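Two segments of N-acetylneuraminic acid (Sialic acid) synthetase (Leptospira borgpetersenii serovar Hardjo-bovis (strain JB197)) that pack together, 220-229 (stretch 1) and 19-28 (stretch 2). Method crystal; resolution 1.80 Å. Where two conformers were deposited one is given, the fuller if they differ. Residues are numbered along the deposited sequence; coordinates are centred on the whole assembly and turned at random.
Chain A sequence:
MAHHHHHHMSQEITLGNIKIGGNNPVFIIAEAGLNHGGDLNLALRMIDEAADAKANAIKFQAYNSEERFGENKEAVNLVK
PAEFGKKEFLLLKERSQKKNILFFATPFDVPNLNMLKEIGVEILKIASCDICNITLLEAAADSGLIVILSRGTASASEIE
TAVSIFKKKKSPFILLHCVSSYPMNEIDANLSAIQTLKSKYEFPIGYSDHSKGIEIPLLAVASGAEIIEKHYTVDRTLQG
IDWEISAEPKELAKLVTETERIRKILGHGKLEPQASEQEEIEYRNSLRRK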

# COMPACT_ATOMS: atom_id res chain seq x y z
N ALA A 220 0.97 1.18 -6.03
CA ALA A 220 1.08 -0.27 -6.15
C ALA A 220 2.25 -0.80 -5.34
O ALA A 220 2.15 -1.86 -4.70
CB ALA A 220 1.21 -0.69 -7.62
N VAL A 221 3.37 -0.06 -5.32
CA VAL A 221 4.49 -0.41 -4.45
C VAL A 221 4.06 -0.41 -2.99
O VAL A 221 4.37 -1.34 -2.24
CB VAL A 221 5.68 0.54 -4.67
CG1 VAL A 221 6.77 0.28 -3.64
CG2 VAL A 221 6.24 0.38 -6.08
N ALA A 222 3.34 0.64 -2.56
CA ALA A 222 2.86 0.65 -1.18
C ALA A 222 1.92 -0.51 -0.89
O ALA A 222 1.85 -1.00 0.24
CB ALA A 222 2.17 1.99 -0.85
N SER A 223 1.19 -0.97 -1.90
CA SER A 223 0.27 -2.08 -1.70
C SER A 223 0.94 -3.44 -1.88
O SER A 223 0.25 -4.46 -1.87
CB SER A 223 -0.93 -1.96 -2.63
OG SER A 223 -0.58 -2.31 -3.95
N GLY A 224 2.26 -3.48 -2.04
CA GLY A 224 3.00 -4.74 -2.03
C GLY A 224 3.70 -5.14 -3.31
O GLY A 224 4.34 -6.20 -3.33
N ALA A 225 3.62 -4.37 -4.40
CA ALA A 225 4.25 -4.79 -5.65
C ALA A 225 5.76 -4.91 -5.51
O ALA A 225 6.42 -4.03 -4.94
CB ALA A 225 3.91 -3.80 -6.76
N GLU A 226 6.32 -6.00 -6.04
CA GLU A 226 7.75 -6.25 -6.01
C GLU A 226 8.42 -6.01 -7.35
O GLU A 226 9.65 -6.04 -7.45
CB GLU A 226 8.01 -7.69 -5.54
CG GLU A 226 7.19 -8.05 -4.30
CD GLU A 226 7.36 -9.49 -3.87
OE1 GLU A 226 6.41 -10.30 -4.05
OE2 GLU A 226 8.45 -9.82 -3.35
N ILE A 227 7.62 -5.78 -8.39
CA ILE A 227 8.08 -5.45 -9.73
C ILE A 227 7.12 -4.38 -10.22
O ILE A 227 5.92 -4.46 -9.95
CB ILE A 227 8.06 -6.67 -10.68
CG1 ILE A 227 8.92 -7.81 -10.15
CG2 ILE A 227 8.50 -6.27 -12.09
CD1 ILE A 227 8.17 -8.80 -9.21
N ILE A 228 7.64 -3.37 -10.92
CA ILE A 228 6.81 -2.35 -11.55
C ILE A 228 7.17 -2.27 -13.02
O ILE A 228 8.36 -2.14 -13.36
CB ILE A 228 6.98 -0.97 -10.89
CG1 ILE A 228 6.44 -0.97 -9.46
CG2 ILE A 228 6.29 0.11 -11.73
CD1 ILE A 228 4.89 -1.01 -9.39
N GLU A 229 6.16 -2.34 -13.88
CA GLU A 229 6.33 -2.12 -15.31
C GLU A 229 5.55 -0.86 -15.68
O GLU A 229 4.40 -0.70 -15.27
CB GLU A 229 5.84 -3.32 -16.12
CG GLU A 229 6.08 -3.18 -17.60
CD GLU A 229 5.61 -4.40 -18.38
OE1 GLU A 229 4.65 -4.27 -19.17
OE2 GLU A 229 6.19 -5.48 -18.20
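Stretch 2, residues 19-28: KIGGNNPVFI

The strand at the end of stretch 2, Phe27 and Ile28, pairs in parallel with Ile227 and Ile228, after an approach through the end of one strand, Lys19 and Ile20, and a type II' turn from Gly21 to Asn24. Glu226 faces Val26, Ile227 faces Phe27 and Ile228 faces Ile28, with CA atoms 4.9, 4.6 and 4.8 Å apart in that order. Together the two segments bury 430 Å².

The helical end of stretch 1 contributes little. Ala220, Ala222 and Ser223 are out of reach; Val221 alone points toward stretch 2, its CG1 lying 4.2 Å from Val26 CG2. At the helix end Ala220 O accepts hydrogen bonds from Ala225 N and from Ser223 OG, both at 2.9 Å. Gly224, at phi 116°, turns the chain where a CB would jam against the preceding carbonyl. Ala225 passes by with its O 3.9 Å from Val26 CG2.

At Glu226 the contact becomes specific. Its carbonyl O accepts the hydrogen bond from Phe27 N at 3.2 Å and takes a CA-H...O contact from Val26 CA at 3.5 Å. Water 1 joins Glu226 O, at 2.8 Å, to Gly21 N, at 2.9 Å, so the same carbonyl ties both the strand and the turn ahead of it. The side chain starts sideways, but its end reaches the turn: OE2 comes within 3.4 Å of Gly21 CA and 3.6 Å of Gly22 N. Water 3 bridges Glu226 OE2 to Gly22 O at 2.9 Å from each. Across the turn, Gly21 O accepts from Asn24 N at 3.0 Å and Asn24 ND2 at 2.7 Å. Gly21 has phi 86° and psi -168°, angles that by themselves call for glycine.

Ile227 and Phe27 form the first parallel bridge, their side chains on one face of the sheet. There Ile227 CG1 packs 3.6 Å from Ile20 CG2 and 4.2 Å from Phe27 CB, while Ile227 CG2 sits at the edge of the Phe27 ring. Ile227 CA also approaches Phe27 O at 3.2 Å, a CA-H...O contact.

Ile228 completes the ladder: its N donates to Phe27 O at 2.9 Å, so Phe27 uses both N and O on stretch 1. On the other face Ile228 CG1 meets Val26 CG1 at 3.9 Å and Ile228 CB lies 4.5 Å from Ile28 CG1. Between the backbones, Ile28 CA makes a CA-H...O contact with Ile228 O at 3.4 Å. The rule is economical: Ile227 and Phe27 share one face, Ile228 and Ile28 the other, and the aliphatic contacts lie alongside two backbone bonds.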

# COMPACT_ATOMS: atom_id res chain seq x y z
N LYS A 19 18.00 -10.10 -9.15
CA LYS A 19 17.57 -10.51 -7.80
C LYS A 19 16.21 -9.88 -7.53
O LYS A 19 16.14 -8.71 -7.13
CB LYS A 19 18.60 -10.11 -6.76
N ILE A 20 15.15 -10.65 -7.74
CA ILE A 20 13.78 -10.14 -7.78
C ILE A 20 12.97 -10.85 -6.69
O ILE A 20 13.08 -12.07 -6.52
CB ILE A 20 13.13 -10.36 -9.17
CG1 ILE A 20 13.90 -9.59 -10.24
CG2 ILE A 20 11.66 -9.91 -9.17
CD1 ILE A 20 13.52 -10.00 -11.67
N GLY A 21 12.17 -10.09 -5.95
CA GLY A 21 11.37 -10.66 -4.89
C GLY A 21 12.15 -10.75 -3.59
O GLY A 21 13.23 -10.17 -3.43
N GLY A 22 11.58 -11.50 -2.64
CA GLY A 22 12.21 -11.61 -1.33
C GLY A 22 12.33 -10.23 -0.71
O GLY A 22 11.41 -9.42 -0.78
N ASN A 23 13.49 -9.93 -0.13
CA ASN A 23 13.71 -8.59 0.40
C ASN A 23 14.59 -7.75 -0.51
O ASN A 23 15.33 -6.89 -0.04
CB ASN A 23 14.30 -8.66 1.81
CG ASN A 23 15.42 -9.65 1.93
OD1 ASN A 23 16.26 -9.75 1.04
ND2 ASN A 23 15.43 -10.40 3.02
N ASN A 24 14.52 -7.98 -1.81
CA ASN A 24 15.30 -7.22 -2.77
C ASN A 24 14.57 -5.94 -3.16
O ASN A 24 13.36 -5.82 -2.95
CB ASN A 24 15.55 -8.07 -4.02
CG ASN A 24 16.48 -9.23 -3.74
OD1 ASN A 24 17.67 -9.04 -3.50
ND2 ASN A 24 15.93 -10.44 -3.75
N PRO A 25 15.29 -4.96 -3.72
CA PRO A 25 14.62 -3.77 -4.25
C PRO A 25 13.56 -4.13 -5.26
O PRO A 25 13.61 -5.17 -5.91
CB PRO A 25 15.76 -2.98 -4.93
CG PRO A 25 17.00 -3.48 -4.28
CD PRO A 25 16.75 -4.91 -3.92
N VAL A 26 12.58 -3.22 -5.39
CA VAL A 26 11.60 -3.33 -6.46
C VAL A 26 12.31 -3.28 -7.80
O VAL A 26 13.11 -2.38 -8.06
CB VAL A 26 10.57 -2.21 -6.35
CG1 VAL A 26 9.55 -2.30 -7.49
CG2 VAL A 26 9.87 -2.28 -5.00
N PHE A 27 12.00 -4.24 -8.66
CA PHE A 27 12.57 -4.33 -10.00
C PHE A 27 11.70 -3.50 -10.94
O PHE A 27 10.51 -3.78 -11.09
CB PHE A 27 12.60 -5.80 -10.41
CG PHE A 27 13.34 -6.08 -11.67
CD1 PHE A 27 14.72 -6.16 -11.67
CD2 PHE A 27 12.65 -6.32 -12.85
CE1 PHE A 27 15.41 -6.45 -12.84
CE2 PHE A 27 13.33 -6.61 -14.04
CZ PHE A 27 14.71 -6.67 -14.03
N ILE A 28 12.28 -2.47 -11.55
CA ILE A 28 11.51 -1.51 -12.35
C ILE A 28 11.83 -1.69 -13.83
O ILE A 28 12.99 -1.61 -14.24
CB ILE A 28 11.79 -0.06 -11.91
CG1 ILE A 28 11.31 0.12 -10.46
CG2 ILE A 28 11.04 0.93 -12.82
CD1 ILE A 28 11.68 1.44 -9.84
O HOH W 1 11.90 -7.25 -6.19
O HOH W 2 10.70 -7.72 -3.21
O HOH W 3 8.70 -10.48 -0.57